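Local coordinates for viral macrophage inflammatory protein 2 (PDB 2FHT) that binds a wide range of chemokine receptors and thereby blocks infection by several strains of human immunodeficiency virus type 1, at residues D57-K60 / K61-Q65. Residues are numbered along the deposited sequence; the frame is centred on the assembly and turned at random.
Sequences DWVK and KLMQQ
Residues 57-60 run straight into 61-65 as one helix, and four successive main-chain hydrogen bonds, each from the N-H of residue i+4 to the carbonyl of residue i, join the turns: Lys61 N to Asp57 O, Leu62 N to Trp58 O, Met63 N to Val59 O (2.8 Å) and Gln64 N to Lys60 O. One turn brings side chains four apart to the same side, as with Trp58/Leu62 and Val59/Met63. Trp58 turns its CG between backbone N and carbonyl carbon (chi1 68°), and the indole meets Leu62 with its six-membered edge: CD1 of Leu62 lies near the ring plane, 3.6 Å from Trp58 CZ3. Val59 CG1 instead sits over the centre of one indole face, 3.5 Å above it, so neighbouring side chains hold the ring from face and edge. Met63, anti at chi2 (165°), carries SD to 4.3 Å from Val59 CG2. On the exposed side, Lys61 folds back along the preceding turn, its CE 3.3 Å from Asp57 O; its NZ remains 6.5 Å from Asp57 OD1, too far for a salt bridge. Val59 and Leu62 pack on Phe42, and Met63 on Val40, both of strand 39-44. This is the C-terminal amphipathic helix of the chemokine fold, laid across a three-stranded antiparallel sheet.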
ATOM      1  N   ASP A  57      11.390  -2.537  -6.356  1.00 40.81           N
ATOM      2  CA  ASP A  57      12.036  -1.239  -6.403  1.00 40.24           C
ATOM      3  C   ASP A  57      11.102  -0.093  -6.712  1.00 36.34           C
ATOM      4  O   ASP A  57      11.248   0.977  -6.130  1.00 36.57           O
ATOM      5  CB  ASP A  57      13.187  -1.252  -7.400  1.00 46.57           C
ATOM      6  CG  ASP A  57      14.279  -2.206  -6.995  1.00 54.33           C
ATOM      7  OD1 ASP A  57      14.819  -2.895  -7.891  1.00 62.16           O
ATOM      8  OD2 ASP A  57      14.589  -2.278  -5.781  1.00 56.37           O
ATOM      9  N   TRP A  58      10.174  -0.287  -7.645  1.00 30.27           N
ATOM     10  CA  TRP A  58       9.269   0.797  -7.962  1.00 25.99           C
ATOM     11  C   TRP A  58       8.403   1.171  -6.761  1.00 22.42           C
ATOM     12  O   TRP A  58       8.134   2.340  -6.543  1.00 22.59           O
ATOM     13  CB  TRP A  58       8.417   0.510  -9.220  1.00 26.04           C
ATOM     14  CG  TRP A  58       7.372  -0.593  -9.133  1.00 29.61           C
ATOM     15  CD1 TRP A  58       7.535  -1.894  -9.509  1.00 31.45           C
ATOM     16  CD2 TRP A  58       5.976  -0.450  -8.777  1.00 26.40           C
ATOM     17  NE1 TRP A  58       6.331  -2.567  -9.436  1.00 29.48           N
ATOM     18  CE2 TRP A  58       5.360  -1.708  -8.987  1.00 26.94           C
ATOM     19  CE3 TRP A  58       5.187   0.612  -8.304  1.00 27.90           C
ATOM     20  CZ2 TRP A  58       3.997  -1.930  -8.751  1.00 20.99           C
ATOM     21  CZ3 TRP A  58       3.834   0.393  -8.065  1.00 20.43           C
ATOM     22  CH2 TRP A  58       3.254  -0.874  -8.291  1.00 27.17           C
ATOM     23  N   VAL A  59       8.011   0.187  -5.948  1.00 26.03           N
ATOM     24  CA  VAL A  59       7.156   0.517  -4.817  1.00 25.02           C
ATOM     25  C   VAL A  59       7.924   1.228  -3.725  1.00 23.93           C
ATOM     26  O   VAL A  59       7.384   2.120  -3.078  1.00 26.79           O
ATOM     27  CB  VAL A  59       6.357  -0.687  -4.236  1.00 21.44           C
ATOM     28  CG1 VAL A  59       5.785  -1.535  -5.334  1.00 21.75           C
ATOM     29  CG2 VAL A  59       7.179  -1.471  -3.310  1.00 26.73           C
ATOM     30  N   LYS A  60       9.173   0.832  -3.516  1.00 25.15           N
ATOM     31  CA  LYS A  60      10.013   1.451  -2.497  1.00 25.68           C
ATOM     32  C   LYS A  60      10.302   2.890  -2.892  1.00 23.12           C
ATOM     33  O   LYS A  60      10.475   3.758  -2.045  1.00 24.83           O
ATOM     34  CB  LYS A  60      11.293   0.636  -2.311  1.00 29.80           C
ATOM     35  CG  LYS A  60      10.983  -0.784  -1.870  1.00 32.62           C
ATOM     36  CD  LYS A  60      12.150  -1.471  -1.207  1.00 35.49           C
ATOM     37  CE  LYS A  60      13.030  -2.132  -2.216  1.00 35.96           C
ATOM     38  NZ  LYS A  60      14.038  -2.945  -1.512  1.00 43.21           N
ATOM     39  N   LYS A  61      10.255   3.125  -4.198  1.00 22.55           N
ATOM     40  CA  LYS A  61      10.459   4.429  -4.811  1.00 23.82           C
ATOM     41  C   LYS A  61       9.235   5.271  -4.489  1.00 20.79           C
ATOM     42  O   LYS A  61       9.336   6.429  -4.085  1.00 20.81           O
ATOM     43  CB  LYS A  61      10.554   4.259  -6.333  1.00 28.52           C
ATOM     44  CG  LYS A  61      11.735   4.935  -6.987  1.00 35.14           C
ATOM     45  CD  LYS A  61      11.810   4.517  -8.443  1.00 43.22           C
ATOM     46  CE  LYS A  61      11.956   3.003  -8.582  1.00 45.05           C
ATOM     47  NZ  LYS A  61      11.891   2.543 -10.001  1.00 43.18           N
ATOM     48  N   LEU A  62       8.061   4.701  -4.707  1.00 18.59           N
ATOM     49  CA  LEU A  62       6.837   5.429  -4.402  1.00 18.99           C
ATOM     50  C   LEU A  62       6.750   5.693  -2.900  1.00 17.52           C
ATOM     51  O   LEU A  62       6.201   6.700  -2.477  1.00 22.69           O
ATOM     52  CB  LEU A  62       5.608   4.638  -4.865  1.00 20.24           C
ATOM     53  CG  LEU A  62       5.310   4.656  -6.375  1.00 20.61           C
ATOM     54  CD1 LEU A  62       4.216   3.662  -6.716  1.00 17.53           C
ATOM     55  CD2 LEU A  62       4.926   6.078  -6.793  1.00 17.38           C
ATOM     56  N   MET A  63       7.235   4.747  -2.101  1.00 20.24           N
ATOM     57  CA  MET A  63       7.215   4.889  -0.660  1.00 20.40           C
ATOM     58  C   MET A  63       8.077   6.082  -0.255  1.00 20.16           C
ATOM     59  O   MET A  63       7.747   6.794   0.696  1.00 19.68           O
ATOM     60  CB  MET A  63       7.699   3.603   0.005  1.00 19.56           C
ATOM     61  CG  MET A  63       6.697   2.470  -0.082  1.00 20.19           C
ATOM     62  SD  MET A  63       7.419   0.853   0.302  1.00 26.58           S
ATOM     63  CE  MET A  63       7.697   0.952   2.037  1.00 17.27           C
ATOM     64  N   GLN A  64       9.160   6.303  -1.002  1.00 21.92           N
ATOM     65  CA  GLN A  64      10.065   7.425  -0.759  1.00 20.62           C
ATOM     66  C   GLN A  64       9.364   8.716  -1.130  1.00 19.72           C
ATOM     67  O   GLN A  64       9.278   9.636  -0.328  1.00 20.51           O
ATOM     68  CB  GLN A  64      11.296   7.352  -1.654  1.00 22.72           C
ATOM     69  CG  GLN A  64      12.382   6.388  -1.276  1.00 32.10           C
ATOM     70  CD  GLN A  64      13.646   6.622  -2.107  1.00 32.95           C
ATOM     71  OE1 GLN A  64      14.737   6.245  -1.704  1.00 43.65           O
ATOM     72  NE2 GLN A  64      13.506   7.305  -3.240  1.00 31.13           N
ATOM     73  N   GLN A  65       8.912   8.809  -2.377  1.00 19.70           N
ATOM     74  CA  GLN A  65       8.264  10.035  -2.836  1.00 19.72           C
ATOM     75  C   GLN A  65       6.901  10.417  -2.296  1.00 19.52           C
ATOM     76  O   GLN A  65       6.553  11.596  -2.294  1.00 19.52           O
ATOM     77  CB  GLN A  65       8.266  10.114  -4.358  1.00 22.99           C
ATOM     78  CG  GLN A  65       7.964   8.835  -5.060  1.00 31.95           C
ATOM     79  CD  GLN A  65       8.273   8.929  -6.547  1.00 34.08           C
ATOM     80  OE1 GLN A  65       7.367   8.944  -7.378  1.00 32.83           O
ATOM     81  NE2 GLN A  65       9.565   9.008  -6.880  1.00 29.43           N
TER